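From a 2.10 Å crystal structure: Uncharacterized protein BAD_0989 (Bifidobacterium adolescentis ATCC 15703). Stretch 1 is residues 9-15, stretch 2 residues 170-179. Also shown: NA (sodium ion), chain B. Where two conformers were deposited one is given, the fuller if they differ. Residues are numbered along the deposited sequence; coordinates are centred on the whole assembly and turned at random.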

# COMPACT_ATOMS: atom_id res chain seq x y z
N LEU A 9 -8.94 20.16 -17.95
CA LEU A 9 -9.36 18.77 -17.74
C LEU A 9 -8.99 17.89 -18.94
O LEU A 9 -9.39 18.17 -20.08
N LEU A 10 -8.21 16.85 -18.66
CA LEU A 10 -7.92 15.82 -19.65
C LEU A 10 -8.91 14.69 -19.42
O LEU A 10 -8.77 13.92 -18.46
N ALA A 11 -9.92 14.62 -20.29
CA ALA A 11 -11.02 13.64 -20.18
C ALA A 11 -10.67 12.25 -20.71
O ALA A 11 -11.19 11.25 -20.21
N GLU A 12 -9.82 12.19 -21.74
CA GLU A 12 -9.37 10.93 -22.33
C GLU A 12 -7.89 11.06 -22.73
O GLU A 12 -7.40 12.18 -22.85
N PRO A 13 -7.17 9.92 -22.92
CA PRO A 13 -5.83 9.98 -23.50
C PRO A 13 -5.84 10.53 -24.92
O PRO A 13 -6.88 10.48 -25.60
N ARG A 14 -4.69 11.05 -25.35
CA ARG A 14 -4.53 11.64 -26.68
C ARG A 14 -4.76 10.60 -27.77
O ARG A 14 -5.29 10.91 -28.83
N GLU A 15 -4.37 9.36 -27.49
CA GLU A 15 -4.48 8.27 -28.44
C GLU A 15 -5.84 7.57 -28.36
O GLU A 15 -6.12 6.65 -29.14
N ALA A 170 -6.12 4.00 -18.25
CA ALA A 170 -5.25 4.60 -19.26
C ALA A 170 -4.75 5.98 -18.83
O ALA A 170 -3.56 6.26 -18.93
N LEU A 171 -5.66 6.82 -18.33
CA LEU A 171 -5.29 8.16 -17.89
C LEU A 171 -4.27 8.19 -16.75
O LEU A 171 -3.51 9.14 -16.63
N ASP A 172 -4.23 7.12 -15.95
CA ASP A 172 -3.25 7.00 -14.87
C ASP A 172 -1.79 6.76 -15.28
O ASP A 172 -0.87 7.02 -14.49
N VAL A 173 -1.56 6.26 -16.50
CA VAL A 173 -0.20 6.16 -17.08
C VAL A 173 0.08 7.17 -18.19
O VAL A 173 1.22 7.33 -18.61
N GLU A 174 -0.98 7.85 -18.65
CA GLU A 174 -0.95 8.80 -19.78
C GLU A 174 0.06 9.96 -19.67
O GLU A 174 0.61 10.40 -20.68
N LEU A 175 0.31 10.44 -18.45
CA LEU A 175 1.14 11.64 -18.26
C LEU A 175 2.42 11.43 -17.48
O LEU A 175 3.13 12.39 -17.20
N LEU A 176 2.73 10.18 -17.15
CA LEU A 176 3.88 9.87 -16.31
C LEU A 176 5.26 10.15 -16.93
O LEU A 176 6.17 10.55 -16.23
N ILE A 177 5.41 9.95 -18.24
CA ILE A 177 6.71 10.26 -18.86
C ILE A 177 6.96 11.77 -18.90
O ILE A 177 8.08 12.22 -18.69
N GLU A 178 5.90 12.54 -19.13
CA GLU A 178 5.97 14.00 -19.11
C GLU A 178 6.15 14.54 -17.69
O GLU A 178 6.80 15.56 -17.49
N LEU A 179 5.56 13.84 -16.72
CA LEU A 179 5.76 14.17 -15.31
C LEU A 179 7.22 14.05 -14.92
O LEU A 179 7.79 15.01 -14.40

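Residues 9-15 run without regular helix or strand across one side of stretch 2, two helical pieces with a break at Leu 175. The contact buries 443 Å² in all. Three residues cover most of it: Leu 171, Arg 14 and Glu 174.

Leu 171 is the most covered of the apolar residues. Its CA-to-CB bond points sideways, but with chi1 m and chi2 t the end of the side chain comes nearer to the other stretch. Leu 171 CD1 lies 3.4 Å from Ala 11 O, and Leu 171 CD2 lies 3.6 Å from Glu 12 C. The leucine thus packs against backbone as well as side chains. Leu 10 points toward stretch 2 in a t, p rotamer. Leu 10 CD2 is 3.8 Å from Leu 171 CD2 and 3.8 Å from Leu 175 CD1, so it touches both leucines. Leu 175 also starts sideways and reaches in through an m, t rotamer. Pro 13 is buried, with a C-gamma exo ring. Pro 13 CD sits 4.0 Å from Leu 171 CG, and Pro 13 CG sits 3.7 Å from Ala 170 CB. Ala 170 points toward stretch 1.

Glu 174 is buried and points toward stretch 1, with chi1 t and chi2 p. Its carboxylate accepts a nearly straight hydrogen bond from the backbone of Arg 14, with Arg 14 N 3.1 Å from Glu 174 OE2. The aliphatic part of the side chain is used too: Glu 174 CG is 4.0 Å from Leu 10 CD2.

Arg 14 is exposed, and one of its two deposited conformers is described here. Chi1 is m and chi2 is t, while chi3 lies between wells at -131°. The side chain starts sideways, but its end comes nearer to stretch 2. Glu 174 OE2 lies over one face of the guanidinium, 3.3 Å from Arg 14 NE. This salt bridge rests on charge alone, because the oxygen lies well out of the guanidinium plane and no guanidinium N-H points at it. Arg 14 NH2 gives a weak hydrogen bond to Glu 174 O at 3.3 Å. Arg 14 NH2 also forms a salt bridge with Glu 178 OE2 at 2.8 Å. Leu 175 CD2 meets the guanidinium edge, 3.6 Å from Arg 14 NH2.

Water 1 links the two stretches. Its O donates to Glu 174 OE1 at 2.7 Å and to Glu 15 OE2 at 2.9 Å, connecting two carboxylates that do not touch directly.

Asp 172 takes no part in the contact. Asp 172 OD2 binds the sodium ion NA at 2.5 Å, together with waters 2, 3 and 4 and two atoms from elsewhere in the structure.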

# COMPACT_ATOMS: atom_id res chain seq x y z
CB LEU A 9 -10.86 18.65 -17.46
CG LEU A 9 -11.37 17.21 -17.27
CD1 LEU A 9 -11.01 16.65 -15.89
CD2 LEU A 9 -12.87 17.10 -17.52
CB LEU A 10 -6.47 15.35 -19.51
CG LEU A 10 -5.88 14.44 -20.58
CD1 LEU A 10 -5.82 15.11 -21.92
CD2 LEU A 10 -4.49 13.98 -20.18
CB ALA A 11 -12.26 14.17 -20.91
CB GLU A 12 -10.18 10.59 -23.58
CG GLU A 12 -11.68 10.38 -23.36
CD GLU A 12 -12.32 9.57 -24.46
OE1 GLU A 12 -11.66 9.32 -25.49
OE2 GLU A 12 -13.49 9.15 -24.27
CB PRO A 13 -5.40 8.51 -23.53
CG PRO A 13 -6.18 7.87 -22.49
CD PRO A 13 -7.52 8.53 -22.57
CB ARG A 14 -3.14 12.27 -26.83
CG ARG A 14 -2.82 13.33 -25.78
CD ARG A 14 -1.36 13.75 -25.83
NE ARG A 14 -0.75 13.72 -24.50
CZ ARG A 14 0.10 12.79 -24.09
NH1 ARG A 14 0.46 11.81 -24.91
NH2 ARG A 14 0.60 12.84 -22.86
CB GLU A 15 -3.35 7.26 -28.22
CG GLU A 15 -2.19 7.34 -29.23
CD GLU A 15 -1.58 8.73 -29.36
OE1 GLU A 15 -1.29 9.13 -30.51
OE2 GLU A 15 -1.36 9.41 -28.33
CB ALA A 170 -5.98 4.70 -20.56
CB LEU A 171 -6.52 9.02 -17.55
CG LEU A 171 -7.24 9.63 -18.77
CD1 LEU A 171 -8.62 10.13 -18.36
CD2 LEU A 171 -6.42 10.75 -19.43
CB ASP A 172 -3.70 5.93 -13.87
CG ASP A 172 -4.48 6.52 -12.71
OD1 ASP A 172 -4.80 7.73 -12.72
OD2 ASP A 172 -4.76 5.75 -11.76
CB VAL A 173 0.14 4.75 -17.61
CG1 VAL A 173 0.14 3.75 -16.49
CG2 VAL A 173 -0.82 4.33 -18.71
CB GLU A 174 -2.38 9.32 -20.03
CG GLU A 174 -2.58 10.54 -20.98
CD GLU A 174 -2.31 10.24 -22.46
OE1 GLU A 174 -1.97 9.09 -22.81
OE2 GLU A 174 -2.44 11.18 -23.28
CB LEU A 175 0.31 12.76 -17.61
CG LEU A 175 -0.94 13.20 -18.38
CD1 LEU A 175 -1.83 14.06 -17.50
CD2 LEU A 175 -0.56 13.93 -19.67
CB LEU A 176 3.81 8.42 -15.79
CG LEU A 176 2.67 8.05 -14.85
CD1 LEU A 176 2.86 6.65 -14.33
CD2 LEU A 176 2.56 9.04 -13.68
CB ILE A 177 7.01 9.48 -20.20
CG1 ILE A 177 6.56 10.26 -21.44
CG2 ILE A 177 6.45 8.04 -20.21
CD1 ILE A 177 7.70 10.92 -22.14
CB GLU A 178 4.73 14.64 -19.76
CG GLU A 178 4.63 14.42 -21.26
CD GLU A 178 3.74 13.24 -21.64
OE1 GLU A 178 3.41 12.41 -20.76
OE2 GLU A 178 3.38 13.14 -22.83
CB LEU A 179 4.92 13.27 -14.40
CG LEU A 179 3.58 13.78 -13.87
CD1 LEU A 179 3.12 12.83 -12.77
CD2 LEU A 179 3.66 15.23 -13.37
NA NA B . -4.20 3.84 -10.30
O HOH W 1 -2.06 9.12 -25.55
O HOH W 2 -6.30 3.85 -9.00
O HOH W 3 -2.40 4.60 -8.98
O HOH W 4 -3.68 2.04 -8.87